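Local coordinates for protein chinitase A (Streptomyces coelicolor, PDB 3EBV) that probably hydrolyses internal glycosidic bonds of chitin through the family 18 glycoside hydrolase domain described here, one piece of a longer protein, at residues Phe49-Asp52 with Gly58-Val61; Phe201-Ala206 with Gly254-Ser259; Ala243-Cys246 with Thr251-Gly254. One frame throughout, in Å; residues are numbered along the deposited sequence.

Contact 1: Phe49-Asp52 with Gly58-Val61; sequences FNLD and GYTV
L51 packs against the Y59 ring and the backbone of Y59 and T60, and its two methyl branches take different partners. CD1 goes to the ring, coming obliquely within 4.1 Å of Y59 CD2, and the two side chains cross at about a right angle. CD2 turns to the backbone instead: it sits 3.5 Å from T60 O and 3.6 Å from Y59 O, and beyond them it reaches V61, with L51 CD2 4.2 Å from V61 CG2. With CG of L51 anti to the backbone nitrogen (chi1 -178°), both methyls face the 58-61 segment. The two segments meet here through van der Waals contact, with 177 Å² buried in all. They belong to the loop that joins strand 47-48 to helix 61-73 in the TIM barrel of the family 18 domain. T60 is the N-cap of that helix, its OG1 bonded to Q63 N, and L51 packs against the helix start through T60 O and V61. The Y59 ring is fixed at its far end, where OH is hydrogen-bonded to both D67 and the backbone nitrogen of I23; the backbone carbonyl of Y59 accepts from S53 OG. F64 of the helix and W11 of strand 6-12 also touch both L51 and Y59, while N13 binds the backbone of N50 and D52 on the opening arm of the loop.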
loop_
_atom_site.group_PDB
_atom_site.type_symbol
_atom_site.label_atom_id
_atom_site.label_comp_id
_atom_site.label_asym_id
_atom_site.label_seq_id
_atom_site.Cartn_x
_atom_site.Cartn_y
_atom_site.Cartn_z
ATOM N N PHE A 49 6.226 -6.968 -15.852
ATOM C CA PHE A 49 4.788 -6.862 -15.770
ATOM C C PHE A 49 4.166 -7.377 -17.064
ATOM O O PHE A 49 4.599 -6.988 -18.160
ATOM C CB PHE A 49 4.375 -5.413 -15.558
ATOM C CG PHE A 49 2.874 -5.223 -15.525
ATOM C CD1 PHE A 49 2.119 -5.737 -14.465
ATOM C CD2 PHE A 49 2.218 -4.563 -16.560
ATOM C CE1 PHE A 49 0.747 -5.581 -14.447
ATOM C CE2 PHE A 49 0.837 -4.409 -16.535
ATOM C CZ PHE A 49 0.109 -4.901 -15.480
ATOM N N ASN A 50 3.158 -8.225 -16.912
ATOM C CA ASN A 50 2.445 -8.788 -18.055
ATOM C C ASN A 50 0.951 -8.598 -17.809
ATOM O O ASN A 50 0.391 -9.295 -16.938
ATOM C CB ASN A 50 2.776 -10.280 -18.165
ATOM C CG ASN A 50 4.252 -10.535 -18.517
ATOM O OD1 ASN A 50 4.758 -10.007 -19.510
ATOM N ND2 ASN A 50 4.934 -11.335 -17.705
ATOM N N LEU A 51 0.343 -7.665 -18.535
ATOM C CA LEU A 51 -1.099 -7.438 -18.381
ATOM C C LEU A 51 -1.840 -8.740 -18.631
ATOM O O LEU A 51 -1.598 -9.401 -19.649
ATOM C CB LEU A 51 -1.598 -6.340 -19.316
ATOM C CG LEU A 51 -3.082 -5.958 -19.239
ATOM C CD1 LEU A 51 -3.437 -5.328 -17.844
ATOM C CD2 LEU A 51 -3.458 -5.019 -20.338
ATOM N N ASP A 52 -2.732 -9.117 -17.714
ATOM C CA ASP A 52 -3.524 -10.349 -17.836
ATOM C C ASP A 52 -4.729 -10.126 -18.764
ATOM O O ASP A 52 -5.888 -10.252 -18.360
ATOM C CB ASP A 52 -3.961 -10.821 -16.435
ATOM C CG ASP A 52 -4.677 -12.167 -16.446
ATOM O OD1 ASP A 52 -4.511 -12.941 -17.425
ATOM O OD2 ASP A 52 -5.401 -12.450 -15.464
ATOM N N GLY A 58 -10.113 -9.604 -22.129
ATOM C CA GLY A 58 -9.509 -9.114 -23.367
ATOM C C GLY A 58 -9.027 -7.672 -23.335
ATOM O O GLY A 58 -8.790 -7.067 -24.371
ATOM N N TYR A 59 -8.879 -7.119 -22.132
ATOM C CA TYR A 59 -8.329 -5.787 -21.922
ATOM C C TYR A 59 -6.950 -5.686 -22.561
ATOM O O TYR A 59 -6.074 -6.501 -22.252
ATOM C CB TYR A 59 -8.213 -5.616 -20.402
ATOM C CG TYR A 59 -7.919 -4.250 -19.838
ATOM C CD1 TYR A 59 -8.328 -3.066 -20.471
ATOM C CD2 TYR A 59 -7.304 -4.146 -18.583
ATOM C CE1 TYR A 59 -8.069 -1.798 -19.892
ATOM C CE2 TYR A 59 -7.046 -2.897 -18.014
ATOM C CZ TYR A 59 -7.432 -1.746 -18.638
ATOM O OH TYR A 59 -7.212 -0.538 -18.037
ATOM N N THR A 60 -6.753 -4.710 -23.445
ATOM C CA THR A 60 -5.508 -4.648 -24.216
ATOM C C THR A 60 -4.450 -3.763 -23.540
ATOM O O THR A 60 -4.796 -2.837 -22.776
ATOM C CB THR A 60 -5.727 -4.102 -25.643
ATOM O OG1 THR A 60 -6.086 -2.718 -25.576
ATOM C CG2 THR A 60 -6.839 -4.909 -26.376
ATOM N N VAL A 61 -3.179 -4.027 -23.851
ATOM C CA VAL A 61 -2.072 -3.186 -23.361
ATOM C C VAL A 61 -2.294 -1.718 -23.730
ATOM O O VAL A 61 -2.122 -0.818 -22.900
ATOM C CB VAL A 61 -0.681 -3.699 -23.845
ATOM C CG1 VAL A 61 0.427 -2.694 -23.543
ATOM C CG2 VAL A 61 -0.364 -5.045 -23.199
#

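Contact 2: Phe201-Ala206 with Gly254-Ser259; sequences FLTALA and GSFKPS
F256 lays one face of its ring against A204 and turns an edge to T203, two consecutive residues of helix 199-210. The close part of the contact is here. A204 CB forms a CH-pi contact over the face, 3.9 Å from the ring centroid and 18° off the normal, while T203 OG1 comes up near the ring plane, 3.4 Å from F256 CD2. Backbone joins in as well, with A204 N 3.6 Å from F256 CD2. The ring gets there because CG of F256 stands anti to its own nitrogen (chi1 179°), which carries it over to the helix. Toward G254 the direct packing gives way to a water. It accepts from T203 OG1 at 2.7 Å and from G254 N at 2.9 Å, and donates to F256 O at 2.7 Å, so one molecule ties the helix to two points of the loop. Farther out lie S255 and K257, both exposed; K257 NZ folds back onto P258 O within its own segment. D200, one turn before A204 on the same helix, accepts from F256 N and S255 OG. Y194 of strand 193-194 touches both A204 and F256, C189 lies against the F256 ring, and T203 packs also on A243 and C246 of helix 237-249, which places the loop beside two barrel helices.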
loop_
_atom_site.group_PDB
_atom_site.type_symbol
_atom_site.label_atom_id
_atom_site.label_comp_id
_atom_site.label_asym_id
_atom_site.label_seq_id
_atom_site.Cartn_x
_atom_site.Cartn_y
_atom_site.Cartn_z
ATOM N N PHE A 201 -6.681 -1.867 17.382
ATOM C CA PHE A 201 -5.583 -2.485 16.595
ATOM C C PHE A 201 -5.048 -1.456 15.614
ATOM O O PHE A 201 -3.823 -1.370 15.419
ATOM C CB PHE A 201 -6.163 -3.653 15.831
ATOM C CG PHE A 201 -5.143 -4.619 15.230
ATOM C CD1 PHE A 201 -4.415 -5.505 16.022
ATOM C CD2 PHE A 201 -4.986 -4.657 13.840
ATOM C CE1 PHE A 201 -3.538 -6.452 15.418
ATOM C CE2 PHE A 201 -4.104 -5.606 13.248
ATOM C CZ PHE A 201 -3.404 -6.483 13.999
ATOM N N LEU A 202 -5.938 -0.684 14.999
ATOM C CA LEU A 202 -5.492 0.342 14.053
ATOM C C LEU A 202 -4.695 1.435 14.751
ATOM O O LEU A 202 -3.599 1.807 14.335
ATOM C CB LEU A 202 -6.681 0.943 13.291
ATOM C CG LEU A 202 -7.588 -0.096 12.596
ATOM C CD1 LEU A 202 -8.702 0.580 11.831
ATOM C CD2 LEU A 202 -6.761 -1.001 11.649
ATOM N N THR A 203 -5.279 1.995 15.819
ATOM C CA THR A 203 -4.622 3.159 16.427
ATOM C C THR A 203 -3.359 2.819 17.200
ATOM O O THR A 203 -2.356 3.562 17.107
ATOM C CB THR A 203 -5.624 3.927 17.358
ATOM O OG1 THR A 203 -6.106 3.014 18.367
ATOM C CG2 THR A 203 -6.808 4.442 16.560
ATOM N N ALA A 204 -3.394 1.733 17.976
ATOM C CA ALA A 204 -2.244 1.344 18.772
ATOM C C ALA A 204 -1.044 0.865 17.957
ATOM O O ALA A 204 0.112 1.043 18.381
ATOM C CB ALA A 204 -2.647 0.320 19.840
ATOM N N LEU A 205 -1.313 0.209 16.816
ATOM C CA LEU A 205 -0.203 -0.216 15.958
ATOM C C LEU A 205 0.271 0.942 15.075
ATOM O O LEU A 205 1.487 1.047 14.847
ATOM C CB LEU A 205 -0.625 -1.415 15.085
ATOM C CG LEU A 205 -0.469 -2.778 15.775
ATOM C CD1 LEU A 205 -1.307 -2.948 17.032
ATOM C CD2 LEU A 205 -0.845 -3.880 14.767
ATOM N N ALA A 206 -0.635 1.794 14.573
ATOM C CA ALA A 206 -0.189 2.998 13.837
ATOM C C ALA A 206 0.698 3.866 14.723
ATOM O O ALA A 206 1.689 4.440 14.257
ATOM C CB ALA A 206 -1.365 3.780 13.316
ATOM N N GLY A 254 -10.996 4.235 20.731
ATOM C CA GLY A 254 -11.432 3.084 21.543
ATOM C C GLY A 254 -10.750 3.178 22.908
ATOM O O GLY A 254 -10.553 4.311 23.428
ATOM N N SER A 255 -10.398 2.052 23.536
ATOM C CA SER A 255 -9.678 2.132 24.823
ATOM C C SER A 255 -8.292 2.781 24.680
ATOM O O SER A 255 -7.723 3.371 25.627
ATOM C CB SER A 255 -9.520 0.766 25.503
ATOM O OG SER A 255 -8.492 -0.049 24.923
ATOM N N PHE A 256 -7.673 2.605 23.503
ATOM C CA PHE A 256 -6.334 3.144 23.293
ATOM C C PHE A 256 -6.387 4.615 22.868
ATOM O O PHE A 256 -7.033 4.963 21.883
ATOM C CB PHE A 256 -5.551 2.364 22.219
ATOM C CG PHE A 256 -4.198 2.961 22.027
ATOM C CD1 PHE A 256 -3.216 2.864 23.037
ATOM C CD2 PHE A 256 -3.953 3.748 20.904
ATOM C CE1 PHE A 256 -1.973 3.537 22.904
ATOM C CE2 PHE A 256 -2.697 4.390 20.765
ATOM C CZ PHE A 256 -1.732 4.293 21.762
ATOM N N LYS A 257 -5.707 5.428 23.674
ATOM C CA LYS A 257 -5.621 6.869 23.390
ATOM C C LYS A 257 -4.191 7.264 23.055
ATOM O O LYS A 257 -3.296 7.198 23.893
ATOM C CB LYS A 257 -6.107 7.660 24.623
ATOM C CG LYS A 257 -5.959 9.208 24.432
ATOM C CD LYS A 257 -6.920 9.701 23.365
ATOM C CE LYS A 257 -6.784 11.222 23.073
ATOM N NZ LYS A 257 -5.490 11.515 22.345
ATOM N N PRO A 258 -3.954 7.642 21.768
ATOM C CA PRO A 258 -2.615 8.126 21.470
ATOM C C PRO A 258 -2.238 9.328 22.336
ATOM O O PRO A 258 -3.104 10.123 22.719
ATOM C CB PRO A 258 -2.713 8.542 19.990
ATOM C CG PRO A 258 -3.915 7.796 19.418
ATOM C CD PRO A 258 -4.874 7.658 20.606
ATOM N N SER A 259 -0.952 9.503 22.611
ATOM C CA SER A 259 -0.552 10.651 23.411
ATOM C C SER A 259 -0.709 11.961 22.686
ATOM O O SER A 259 -0.898 13.000 23.314
ATOM C CB SER A 259 0.883 10.516 23.886
ATOM O OG SER A 259 1.018 9.369 24.710
HETATM O O HOH W 1 -8.320 3.597 19.889
#

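Contact 3: Ala243-Cys246 with Thr251-Gly254; sequences ALDC and TNCG
C246 and C253 are joined by a disulfide, SG to SG 2.1 Å, with a chi3 of 98° close to the relaxed value for such a bridge. It pins the C-terminal part of helix 237-249 to the loop that follows in the family 18 TIM barrel. Next to it, D245 and N252 lie side by side and point the same way. N252 ND2 donates to D245 OD2 at 2.9 Å, and OD2 receives it on its anti lone pair, away from OD1; that oxygen lies almost in the amide plane, although the two flat groups are turned 33° from each other. T251 lies alongside D245, its OG1 3.4 Å from D245 CB, and its backbone nitrogen makes a weak, nearly straight bond to D245 O at 3.4 Å. Beyond this first shell, the other oxygen of D245, OD1, accepts from H290 NE2, with K249 NZ a longer, weak ionic partner, so the carboxylate is held from both ends. Were D245 replaced by an alanine, the N252 amide and H290 NE2 would probably each lose this acceptor, and the amide would be freer to turn. The segment pair sits where helix 237-249 runs out into the loop toward strand 267-271: P258 touches both cysteines, A243 and C246 rest against T203 of helix 199-210, and A243 and L244 pack on L221 of strand 219-224.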
loop_
_atom_site.group_PDB
_atom_site.type_symbol
_atom_site.label_atom_id
_atom_site.label_comp_id
_atom_site.label_asym_id
_atom_site.label_seq_id
_atom_site.Cartn_x
_atom_site.Cartn_y
_atom_site.Cartn_z
ATOM N N ALA A 243 -10.847 5.341 13.626
ATOM C CA ALA A 243 -9.413 5.307 13.872
ATOM C C ALA A 243 -8.725 6.563 13.298
ATOM O O ALA A 243 -7.793 7.111 13.888
ATOM C CB ALA A 243 -8.806 4.016 13.237
ATOM N N LEU A 244 -9.145 6.952 12.093
ATOM C CA LEU A 244 -8.606 8.181 11.485
ATOM C C LEU A 244 -8.880 9.391 12.390
ATOM O O LEU A 244 -7.973 10.190 12.591
ATOM C CB LEU A 244 -9.225 8.398 10.095
ATOM C CG LEU A 244 -8.789 7.363 9.034
ATOM C CD1 LEU A 244 -9.738 7.593 7.832
ATOM C CD2 LEU A 244 -7.331 7.553 8.646
ATOM N N ASP A 245 -10.115 9.477 12.889
ATOM C CA ASP A 245 -10.494 10.572 13.825
ATOM C C ASP A 245 -9.619 10.506 15.064
ATOM O O ASP A 245 -9.181 11.542 15.591
ATOM C CB ASP A 245 -11.950 10.445 14.224
ATOM C CG ASP A 245 -12.902 10.796 13.089
ATOM O OD1 ASP A 245 -12.426 11.311 12.044
ATOM O OD2 ASP A 245 -14.100 10.548 13.315
ATOM N N CYS A 246 -9.438 9.308 15.599
ATOM C CA CYS A 246 -8.707 9.195 16.858
ATOM C C CYS A 246 -7.279 9.707 16.707
ATOM O O CYS A 246 -6.761 10.525 17.523
ATOM C CB CYS A 246 -8.772 7.736 17.318
ATOM S SG CYS A 246 -7.797 7.365 18.819
ATOM N N THR A 251 -10.703 12.256 18.546
ATOM C CA THR A 251 -12.090 11.891 18.746
ATOM C C THR A 251 -12.333 10.454 18.292
ATOM O O THR A 251 -11.552 9.943 17.472
ATOM C CB THR A 251 -13.052 12.819 17.996
ATOM O OG1 THR A 251 -12.865 12.684 16.570
ATOM C CG2 THR A 251 -12.794 14.278 18.386
ATOM N N ASN A 252 -13.366 9.811 18.840
ATOM C CA ASN A 252 -13.759 8.453 18.424
ATOM C C ASN A 252 -12.707 7.381 18.703
ATOM O O ASN A 252 -12.754 6.294 18.125
ATOM C CB ASN A 252 -14.243 8.447 16.964
ATOM C CG ASN A 252 -15.520 9.242 16.786
ATOM O OD1 ASN A 252 -16.428 9.170 17.634
ATOM N ND2 ASN A 252 -15.585 10.019 15.742
ATOM N N CYS A 253 -11.839 7.635 19.686
ATOM C CA CYS A 253 -10.916 6.574 20.108
ATOM C C CYS A 253 -11.628 5.411 20.803
ATOM O O CYS A 253 -12.723 5.561 21.390
ATOM C CB CYS A 253 -9.835 7.113 21.062
ATOM S SG CYS A 253 -8.807 8.416 20.318
ATOM N N GLY A 254 -10.996 4.235 20.731
ATOM C CA GLY A 254 -11.432 3.084 21.543
ATOM C C GLY A 254 -10.750 3.178 22.908
ATOM O O GLY A 254 -10.553 4.311 23.428
#

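How the contacts relate
From the N terminus, contact 1 comes first and closes a short loop between strand 47-48 and helix 61-73, complete before the others begin. Contact 2 opens on helix 199-210 and spans 47 residues, through strand 219-224 and helix 237-249. Contact 3 closes across the last residues of helix 237-249, nested in that span until the two meet at G254, which both share. Together they join helices 199-210 and 237-249 to the loop before strand 267-271, their centres 8 Å apart, with C246 SG 3.4 Å from P258 CD. Contact 1 stays within one strand-to-helix connection across the chain's centre, its centre about 41 Å from either.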